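PDB 3IEE: putative exported protein from Bacteroides fragilis NCTC 9343, which is of unknown function but is probably an exported lipoprotein, built as an elongated bundle of alpha helices. Local coordinates for residues Asp39-Lys44 with Thr138-Tyr143; Phe111-Ser116 with Lys127-Val132; Val175-Ser180 with Thr208-Ala213. All blocks are in the same frame, centred on the assembly; numbering follows the deposited sequence.

Contact 1: residues Asp39-Lys44 with Thr138-Tyr143. With EDO (1,2-ethanediol), chain E.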
loop_
_atom_site.group_PDB
_atom_site.type_symbol
_atom_site.label_atom_id
_atom_site.label_comp_id
_atom_site.label_asym_id
_atom_site.label_seq_id
_atom_site.Cartn_x
_atom_site.Cartn_y
_atom_site.Cartn_z
ATOM N N ASP A 39 -1.820 3.163 8.351
ATOM C CA ASP A 39 -2.009 4.275 9.269
ATOM C C ASP A 39 -1.065 5.448 8.999
ATOM O O ASP A 39 -1.471 6.613 9.123
ATOM C CB ASP A 39 -1.743 3.793 10.703
ATOM C CG ASP A 39 -2.760 4.243 11.683
ATOM O OD1 ASP A 39 -3.905 4.488 11.270
ATOM O OD2 ASP A 39 -2.409 4.341 12.904
HETATM N N MSE A 40 0.193 5.143 8.667
HETATM C CA MSE A 40 1.274 6.120 8.511
HETATM C C MSE A 40 1.302 6.816 7.162
HETATM O O MSE A 40 1.806 7.930 7.095
HETATM C CB MSE A 40 2.644 5.504 8.765
HETATM C CG MSE A 40 2.844 5.067 10.195
HETATM SE SE MSE A 40 2.827 6.622 11.423
HETATM C CE MSE A 40 0.954 6.636 12.005
ATOM N N VAL A 41 0.835 6.131 6.123
ATOM C CA VAL A 41 0.591 6.748 4.817
ATOM C C VAL A 41 -0.860 6.511 4.420
ATOM O O VAL A 41 -1.174 5.532 3.747
ATOM C CB VAL A 41 1.546 6.235 3.727
ATOM C CG1 VAL A 41 1.389 7.115 2.449
ATOM C CG2 VAL A 41 2.963 6.178 4.214
ATOM N N LYS A 42 -1.733 7.370 4.910
ATOM C CA LYS A 42 -3.142 7.363 4.513
ATOM C C LYS A 42 -3.231 8.216 3.245
ATOM O O LYS A 42 -3.312 9.427 3.332
ATOM C CB LYS A 42 -4.047 7.958 5.618
ATOM C CG LYS A 42 -4.145 7.185 6.945
ATOM C CD LYS A 42 -4.914 7.994 8.025
ATOM C CE LYS A 42 -4.837 7.362 9.430
ATOM N NZ LYS A 42 -5.259 8.329 10.507
ATOM N N GLU A 43 -3.228 7.576 2.074
ATOM C CA GLU A 43 -2.976 8.333 0.839
ATOM C C GLU A 43 -4.019 9.441 0.608
ATOM O O GLU A 43 -3.687 10.513 0.151
ATOM C CB GLU A 43 -2.955 7.417 -0.372
ATOM C CG GLU A 43 -1.822 6.360 -0.410
ATOM C CD GLU A 43 -1.978 5.184 0.576
ATOM O OE1 GLU A 43 -3.084 4.915 1.172
ATOM O OE2 GLU A 43 -0.947 4.502 0.704
ATOM N N LYS A 44 -5.298 9.155 0.869
ATOM C CA LYS A 44 -6.306 10.213 0.692
ATOM C C LYS A 44 -6.138 11.411 1.666
ATOM O O LYS A 44 -6.427 12.562 1.276
ATOM C CB LYS A 44 -7.730 9.625 0.699
ATOM C CG LYS A 44 -8.138 9.111 -0.717
ATOM C CD LYS A 44 -9.485 8.357 -0.699
ATOM C CE LYS A 44 -10.661 9.198 -1.083
ATOM N NZ LYS A 44 -11.877 8.320 -1.105
ATOM N N THR A 138 5.776 11.628 -2.103
ATOM C CA THR A 138 6.262 10.563 -2.974
ATOM C C THR A 138 7.240 9.605 -2.227
ATOM O O THR A 138 7.119 8.385 -2.345
ATOM C CB THR A 138 6.885 11.195 -4.272
ATOM O OG1 THR A 138 5.796 11.527 -5.159
ATOM C CG2 THR A 138 7.884 10.208 -4.951
ATOM N N GLN A 139 8.144 10.185 -1.428
ATOM C CA GLN A 139 9.107 9.439 -0.631
ATOM C C GLN A 139 8.398 8.538 0.360
ATOM O O GLN A 139 8.787 7.386 0.468
ATOM C CB GLN A 139 10.053 10.343 0.124
ATOM C CG GLN A 139 11.052 10.970 -0.802
ATOM C CD GLN A 139 11.879 12.043 -0.117
ATOM O OE1 GLN A 139 12.311 12.999 -0.761
ATOM N NE2 GLN A 139 12.120 11.881 1.175
HETATM N N MSE A 140 7.412 9.085 1.092
HETATM C CA MSE A 140 6.620 8.288 2.095
HETATM C C MSE A 140 6.047 7.072 1.407
HETATM O O MSE A 140 6.163 5.930 1.885
HETATM C CB MSE A 140 5.517 9.151 2.752
HETATM C CG MSE A 140 6.090 10.234 3.677
HETATM SE SE MSE A 140 4.696 11.538 4.069
HETATM C CE MSE A 140 3.426 10.355 4.810
ATOM N N SER A 141 5.498 7.286 0.229
ATOM C CA SER A 141 4.828 6.205 -0.466
ATOM C C SER A 141 5.835 5.181 -0.977
ATOM O O SER A 141 5.597 3.990 -0.956
ATOM C CB SER A 141 4.020 6.764 -1.619
ATOM O OG SER A 141 2.843 7.341 -1.084
ATOM N N GLU A 142 6.997 5.675 -1.340
ATOM C CA GLU A 142 8.069 4.794 -1.822
ATOM C C GLU A 142 8.631 3.914 -0.698
ATOM O O GLU A 142 8.837 2.688 -0.872
ATOM C CB GLU A 142 9.181 5.610 -2.484
ATOM C CG GLU A 142 8.848 5.996 -3.907
ATOM C CD GLU A 142 9.932 6.829 -4.599
ATOM O OE1 GLU A 142 10.873 7.294 -3.909
ATOM O OE2 GLU A 142 9.813 7.041 -5.843
ATOM N N TYR A 143 8.886 4.521 0.451
ATOM C CA TYR A 143 9.340 3.730 1.602
ATOM C C TYR A 143 8.332 2.629 1.974
ATOM O O TYR A 143 8.702 1.459 2.238
ATOM C CB TYR A 143 9.537 4.615 2.813
ATOM C CG TYR A 143 10.741 5.532 2.823
ATOM C CD1 TYR A 143 12.031 5.005 2.728
ATOM C CD2 TYR A 143 10.580 6.901 3.022
ATOM C CE1 TYR A 143 13.133 5.825 2.811
ATOM C CE2 TYR A 143 11.671 7.724 3.072
ATOM C CZ TYR A 143 12.933 7.182 2.973
ATOM O OH TYR A 143 14.023 8.008 3.011
HETATM C C1 EDO E . 12.709 4.828 -2.301
HETATM O O1 EDO E . 13.769 3.933 -2.666
HETATM C C2 EDO E . 13.084 5.740 -1.132
HETATM O O2 EDO E . 12.286 6.937 -1.162
HETATM O O HOH W 1 1.227 4.942 -0.677
#
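The break between helix 17-40 and helix 43-56 presses against the middle of the long helix 123-162, with Val41 touching Met140 and Ser141. Val41 is the first residue to leave helical backbone angles and Lys42 sits at the N-cap position of the next helix, so the chain bends where Val41 points at its partner. The two valine branches divide the work. CG1 faces the hydroxyl of Ser141, with Val41 CG1 3.8 Å from Ser141 OG, while CG2 leans on the helix backbone, Val41 CG2 lying 4.0 Å from Met140 O and 4.2 Å from Met140 CB. Met140, a selenomethionine, runs out nearly straight and then turns about CG-SE (chi3 57°), which carries its methyl to the final carbonyl of the first helix: Met140 CE is 3.7 Å from Met40 O. That oxygen also takes a weak hydrogen bond from Arg104 NE. On the other flank of Val41 a water joins the segments, donating to Glu43 OE2 at 2.6 Å and lying 2.9 Å from Ser141 OG; Glu43 reaches it by folding at chi2 (73°). Lys144 reinforces this flank, forming a salt bridge to Glu43 and a hydrogen bond to Val41 O, which ties the carboxylate and the turn to the same helix. Away from the break, an ethanediol probably left from crystallisation lies over one face of the Tyr143 ring and donates from O2 to Glu142 OE1 at 3.1 Å. The site is a buried one near the centre of the chain. Leu100 of helix 87-119 covers both Val41 and Met140, Phe101 of that helix meets Met40, and Lys44 reaches across to Asp259 in helix 255-268 by a salt bridge.

Contact 2: residues Phe111-Ser116 with Lys127-Val132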
loop_
_atom_site.group_PDB
_atom_site.type_symbol
_atom_site.label_atom_id
_atom_site.label_comp_id
_atom_site.label_asym_id
_atom_site.label_seq_id
_atom_site.Cartn_x
_atom_site.Cartn_y
_atom_site.Cartn_z
ATOM N N PHE A 111 4.008 21.605 6.875
ATOM C CA PHE A 111 2.635 22.121 6.724
ATOM C C PHE A 111 2.414 23.341 7.608
ATOM O O PHE A 111 1.896 24.353 7.153
ATOM C CB PHE A 111 1.622 20.997 7.050
ATOM C CG PHE A 111 0.187 21.436 6.999
ATOM C CD1 PHE A 111 -0.393 21.775 5.808
ATOM C CD2 PHE A 111 -0.581 21.487 8.148
ATOM C CE1 PHE A 111 -1.707 22.185 5.746
ATOM C CE2 PHE A 111 -1.921 21.877 8.097
ATOM C CZ PHE A 111 -2.478 22.215 6.882
ATOM N N ASP A 112 2.832 23.254 8.873
ATOM C CA ASP A 112 2.714 24.379 9.788
ATOM C C ASP A 112 3.531 25.589 9.302
ATOM O O ASP A 112 3.052 26.714 9.255
ATOM C CB ASP A 112 3.194 23.960 11.186
ATOM C CG ASP A 112 2.310 22.877 11.837
ATOM O OD1 ASP A 112 1.184 22.617 11.381
ATOM O OD2 ASP A 112 2.766 22.275 12.830
ATOM N N THR A 113 4.771 25.348 8.917
ATOM C CA THR A 113 5.636 26.419 8.426
ATOM C C THR A 113 5.074 27.086 7.169
ATOM O O THR A 113 5.177 28.310 6.989
ATOM C CB THR A 113 7.052 25.881 8.154
ATOM O OG1 THR A 113 7.466 25.117 9.293
ATOM C CG2 THR A 113 8.049 27.072 7.914
ATOM N N TYR A 114 4.481 26.278 6.305
ATOM C CA TYR A 114 3.863 26.766 5.060
ATOM C C TYR A 114 2.748 27.782 5.357
ATOM O O TYR A 114 2.654 28.838 4.724
ATOM C CB TYR A 114 3.276 25.577 4.297
ATOM C CG TYR A 114 2.476 25.931 3.092
ATOM C CD1 TYR A 114 3.091 26.201 1.896
ATOM C CD2 TYR A 114 1.081 25.995 3.147
ATOM C CE1 TYR A 114 2.353 26.502 0.754
ATOM C CE2 TYR A 114 0.323 26.297 2.026
ATOM C CZ TYR A 114 0.975 26.581 0.820
ATOM O OH TYR A 114 0.274 26.901 -0.320
ATOM N N LEU A 115 1.920 27.445 6.341
ATOM C CA LEU A 115 0.798 28.290 6.722
ATOM C C LEU A 115 1.342 29.606 7.279
ATOM O O LEU A 115 0.759 30.670 7.051
ATOM C CB LEU A 115 -0.086 27.565 7.740
ATOM C CG LEU A 115 -0.889 26.377 7.160
ATOM C CD1 LEU A 115 -1.708 25.698 8.220
ATOM C CD2 LEU A 115 -1.763 26.826 6.013
ATOM N N SER A 116 2.469 29.550 7.983
ATOM C CA SER A 116 3.053 30.775 8.538
ATOM C C SER A 116 3.689 31.669 7.465
ATOM O O SER A 116 3.594 32.901 7.549
ATOM C CB SER A 116 4.041 30.439 9.640
ATOM O OG SER A 116 3.412 29.615 10.614
ATOM N N LYS A 127 5.529 28.532 -1.832
ATOM C CA LYS A 127 5.519 27.638 -3.019
ATOM C C LYS A 127 6.639 26.622 -2.916
ATOM O O LYS A 127 6.444 25.451 -3.221
ATOM C CB LYS A 127 5.627 28.421 -4.348
ATOM C CG LYS A 127 6.201 27.588 -5.549
ATOM N N LYS A 128 7.806 27.052 -2.444
ATOM C CA LYS A 128 8.949 26.134 -2.289
ATOM C C LYS A 128 8.725 24.992 -1.281
ATOM O O LYS A 128 9.102 23.832 -1.534
ATOM C CB LYS A 128 10.214 26.918 -1.918
ATOM C CG LYS A 128 10.717 27.830 -3.054
ATOM C CD LYS A 128 11.692 28.928 -2.579
ATOM C CE LYS A 128 12.807 28.378 -1.684
ATOM N NZ LYS A 128 13.755 29.460 -1.277
ATOM N N LEU A 129 8.114 25.324 -0.144
ATOM C CA LEU A 129 7.725 24.332 0.864
ATOM C C LEU A 129 6.590 23.411 0.372
ATOM O O LEU A 129 6.566 22.230 0.726
ATOM C CB LEU A 129 7.344 25.010 2.181
ATOM C CG LEU A 129 7.808 24.368 3.482
ATOM C CD1 LEU A 129 9.302 23.949 3.466
ATOM C CD2 LEU A 129 7.523 25.290 4.627
ATOM N N LEU A 130 5.709 23.915 -0.488
ATOM C CA LEU A 130 4.691 23.069 -1.104
ATOM C C LEU A 130 5.386 22.057 -1.992
ATOM O O LEU A 130 5.092 20.863 -1.946
ATOM C CB LEU A 130 3.666 23.894 -1.905
ATOM C CG LEU A 130 2.561 23.163 -2.676
ATOM C CD1 LEU A 130 1.856 22.119 -1.819
ATOM C CD2 LEU A 130 1.523 24.089 -3.304
ATOM N N ASP A 131 6.342 22.535 -2.789
ATOM C CA ASP A 131 7.062 21.629 -3.691
ATOM C C ASP A 131 7.855 20.574 -2.906
ATOM O O ASP A 131 7.893 19.416 -3.296
ATOM C CB ASP A 131 7.963 22.399 -4.661
ATOM C CG ASP A 131 7.182 23.151 -5.740
ATOM O OD1 ASP A 131 6.031 22.789 -6.057
ATOM O OD2 ASP A 131 7.753 24.129 -6.293
ATOM N N VAL A 132 8.458 20.965 -1.805
ATOM C CA VAL A 132 9.128 20.006 -0.938
ATOM C C VAL A 132 8.157 18.958 -0.413
ATOM O O VAL A 132 8.482 17.770 -0.324
ATOM C CB VAL A 132 9.755 20.707 0.244
ATOM C CG1 VAL A 132 10.129 19.766 1.321
ATOM C CG2 VAL A 132 11.001 21.539 -0.213
#
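The 2.9 Å bond from Asp131 N to Lys127 O belongs to the helical turn that presents Leu129 and Leu130 to Thr113 and Tyr114 of the preceding helix. Leu129 points toward that helix. Its CD2 methyl rests between the Thr113 side chain and the backbone N of Tyr114, with Leu129 CD2 3.6 Å from both Thr113 CB and Tyr114 N, and the leucine crosses the threonine side chain at about a right angle. Tyr114 swings its ring away from its own backbone N (chi1 173°) and sets it alongside Leu130, the two side chains pointing the same way with Tyr114 CE1 3.9 Å from Leu130 CB. Leu129 CB meets the edge of that ring near its plane. The polar ends turn elsewhere: Tyr114 OH hydrogen-bonds Met53 O of helix 43-56, anchoring the buried ring at its far end, and Thr113 OG1 bonds to Ala109 O one turn back. Met53 also touches Leu130, so a third helix flanks the pair. The axes of 111-116 and 127-132 come within 9.4 Å and run antiparallel at 161°. Helices 87-119 and 123-162 form a helical hairpin, and this contact lies near its short turn.

Contact 3: residues Val175-Ser180 with Thr208-Ala213. With EDO (1,2-ethanediol), chain B; EDO (1,2-ethanediol), chain H.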
loop_
_atom_site.group_PDB
_atom_site.type_symbol
_atom_site.label_atom_id
_atom_site.label_comp_id
_atom_site.label_asym_id
_atom_site.label_seq_id
_atom_site.Cartn_x
_atom_site.Cartn_y
_atom_site.Cartn_z
ATOM N N VAL A 175 -4.742 -16.078 -3.623
ATOM C CA VAL A 175 -5.592 -15.005 -3.124
ATOM C C VAL A 175 -4.781 -13.974 -2.334
ATOM O O VAL A 175 -4.951 -12.747 -2.504
ATOM C CB VAL A 175 -6.747 -15.551 -2.216
ATOM C CG1 VAL A 175 -7.538 -14.377 -1.570
ATOM C CG2 VAL A 175 -7.687 -16.516 -3.007
ATOM N N ARG A 176 -3.896 -14.453 -1.450
ATOM C CA ARG A 176 -3.104 -13.536 -0.647
ATOM C C ARG A 176 -2.169 -12.715 -1.525
ATOM O O ARG A 176 -2.059 -11.541 -1.349
ATOM C CB ARG A 176 -2.335 -14.291 0.443
ATOM C CG ARG A 176 -3.234 -15.053 1.407
ATOM C CD ARG A 176 -2.447 -15.981 2.350
ATOM N NE ARG A 176 -1.558 -15.233 3.290
ATOM C CZ ARG A 176 -1.893 -14.798 4.512
ATOM N NH1 ARG A 176 -3.097 -14.968 4.987
ATOM N NH2 ARG A 176 -1.002 -14.176 5.284
ATOM N N LYS A 177 -1.594 -13.335 -2.540
ATOM C CA LYS A 177 -0.643 -12.660 -3.424
ATOM C C LYS A 177 -1.363 -11.599 -4.245
ATOM O O LYS A 177 -0.961 -10.426 -4.308
ATOM C CB LYS A 177 0.059 -13.647 -4.343
ATOM C CG LYS A 177 1.085 -12.990 -5.239
ATOM C CD LYS A 177 2.227 -12.418 -4.457
ATOM C CE LYS A 177 3.394 -11.991 -5.372
ATOM N NZ LYS A 177 4.194 -13.197 -5.751
HETATM N N MSE A 178 -2.459 -11.989 -4.892
HETATM C CA MSE A 178 -3.193 -11.037 -5.723
HETATM C C MSE A 178 -3.848 -9.910 -4.938
HETATM O O MSE A 178 -3.940 -8.767 -5.400
HETATM C CB MSE A 178 -4.210 -11.787 -6.530
HETATM C CG MSE A 178 -3.497 -12.610 -7.593
HETATM SE SE MSE A 178 -4.742 -13.382 -8.936
HETATM C CE MSE A 178 -5.138 -14.906 -8.010
ATOM N N SER A 179 -4.291 -10.208 -3.735
ATOM C CA SER A 179 -4.860 -9.147 -2.888
ATOM C C SER A 179 -3.779 -8.087 -2.574
ATOM O O SER A 179 -4.038 -6.872 -2.582
ATOM C CB SER A 179 -5.422 -9.762 -1.619
ATOM O OG SER A 179 -6.547 -10.577 -1.914
ATOM N N SER A 180 -2.559 -8.537 -2.301
ATOM C CA SER A 180 -1.428 -7.591 -2.085
ATOM C C SER A 180 -1.134 -6.753 -3.340
ATOM O O SER A 180 -0.903 -5.551 -3.267
ATOM C CB SER A 180 -0.153 -8.324 -1.654
ATOM O OG SER A 180 -0.350 -8.923 -0.371
ATOM N N THR A 208 -1.838 -9.534 -13.832
ATOM C CA THR A 208 -2.273 -10.394 -14.942
ATOM C C THR A 208 -1.522 -11.750 -14.968
ATOM O O THR A 208 -2.143 -12.787 -15.121
ATOM C CB THR A 208 -2.152 -9.653 -16.256
ATOM O OG1 THR A 208 -3.013 -8.496 -16.247
ATOM C CG2 THR A 208 -2.518 -10.576 -17.436
ATOM N N LYS A 209 -0.186 -11.718 -14.801
ATOM C CA LYS A 209 0.593 -12.938 -14.685
ATOM C C LYS A 209 0.129 -13.796 -13.515
ATOM O O LYS A 209 0.027 -15.028 -13.653
ATOM C CB LYS A 209 2.084 -12.634 -14.520
ATOM C CG LYS A 209 2.729 -12.111 -15.766
ATOM C CD LYS A 209 4.182 -11.607 -15.469
ATOM C CE LYS A 209 4.529 -10.239 -16.188
ATOM N NZ LYS A 209 5.041 -9.100 -15.258
ATOM N N GLN A 210 -0.154 -13.167 -12.358
ATOM C CA GLN A 210 -0.666 -13.914 -11.209
ATOM C C GLN A 210 -2.012 -14.573 -11.551
ATOM O O GLN A 210 -2.300 -15.736 -11.200
ATOM C CB GLN A 210 -0.774 -12.980 -9.974
ATOM C CG GLN A 210 0.618 -12.543 -9.503
ATOM C CD GLN A 210 0.647 -11.330 -8.656
ATOM O OE1 GLN A 210 -0.378 -10.819 -8.198
ATOM N NE2 GLN A 210 1.861 -10.810 -8.482
ATOM N N LEU A 211 -2.879 -13.816 -12.218
ATOM C CA LEU A 211 -4.204 -14.333 -12.572
ATOM C C LEU A 211 -4.082 -15.505 -13.563
ATOM O O LEU A 211 -4.738 -16.520 -13.380
ATOM C CB LEU A 211 -5.102 -13.234 -13.116
ATOM C CG LEU A 211 -6.487 -13.645 -13.563
ATOM C CD1 LEU A 211 -7.222 -14.366 -12.449
ATOM C CD2 LEU A 211 -7.274 -12.393 -14.047
ATOM N N ASP A 212 -3.213 -15.377 -14.563
ATOM C CA ASP A 212 -2.883 -16.488 -15.518
ATOM C C ASP A 212 -2.398 -17.726 -14.752
ATOM O O ASP A 212 -2.814 -18.817 -15.004
ATOM C CB ASP A 212 -1.803 -16.065 -16.546
ATOM C CG ASP A 212 -2.289 -15.049 -17.598
ATOM O OD1 ASP A 212 -3.492 -14.906 -17.815
ATOM O OD2 ASP A 212 -1.414 -14.409 -18.241
ATOM N N ALA A 213 -1.534 -17.535 -13.745
ATOM C CA ALA A 213 -1.066 -18.662 -12.940
ATOM C C ALA A 213 -2.213 -19.321 -12.182
ATOM O O ALA A 213 -2.338 -20.572 -12.135
ATOM C CB ALA A 213 0.019 -18.241 -11.980
HETATM C C1 EDO B . 0.375 -11.776 2.621
HETATM O O1 EDO B . -0.902 -12.009 3.197
HETATM C C2 EDO B . 1.500 -12.190 3.572
HETATM O O2 EDO B . 1.482 -13.564 3.998
HETATM C C1 EDO H . 0.087 -3.912 0.271
HETATM O O1 EDO H . 0.589 -3.965 -1.085
HETATM C C2 EDO H . -0.560 -5.228 0.717
HETATM O O2 EDO H . 0.438 -6.259 0.948
#
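Van der Waals packing of Met178 against the aliphatic part of Gln210 and against Leu211 makes up much of this contact. Selenomethionine Met178 and Gln210 slide past each other in opposite directions, bringing Met178 CG to 3.6 Å from Gln210 CB. The extended CB-CG bond (chi2 -169°) carries the selenium on to the next residue, with Met178 SE 3.8 Å from Leu211 CA. Lys177 adds its aliphatic part: the Gln210 and Lys177 side chains cross at about a right angle, and Lys177 CE stands 3.7 Å from Gln210 NE2.

Among the polar groups, Thr181 OG1 lies between Gln210 OE1 and Lys177 O, within hydrogen-bonding range of both; its one proton would be shared between them, which may steady the amide against the opposite helix. Lys177 NZ has a long, weak ion pair with Glu156. Within helix 169-189, Val175 O is gripped twice, by Ser179 N at 2.9 Å and by Ser179 OG at 2.8 Å, and the two donors come from opposite faces of the carbonyl plane.

Two ethanediol molecules, probably from crystallisation, sit by the first segment. One accepts a nearly straight bond (167°) from Arg176 NH2 to its O2 at 2.9 Å, at the edge of the guanidinium, while its O1 lies over one face; Arg176 NE forms a salt bridge to Glu159. The other is hydrogen-bonded to Ser180 OG, and its O1 donates to Ser180 O at 3.1 Å.

Helix 224-247 covers the apolar side, Leu234 meeting Met178 and Ile241 meeting Leu211. The axes of 175-180 and 208-213 run antiparallel and approach to 10.1 Å; helices 169-189 and 197-215 thus form a helical hairpin within an all-alpha bundle.

Overall arrangement
From the N terminus, helix 17-40 enters contact 1 at its end, and the chain returns to that point only at residues 138-143 of helix 123-162. Contact 2 closes inside this large loop, where helix 87-119 turns back into helix 123-162; both contacts use that long helix, with centres about 18 Å apart, and belong to the DUF6845 region. Contact 3 follows in series, closing the loop between helix 169-189 and helix 197-215 in the DUF3829-like C-terminal domain; its centre and that of contact 1 are about 23 Å apart. Contacts 2 and 3 fall on opposite sides of the chain's centre, their own centres about 40 Å apart.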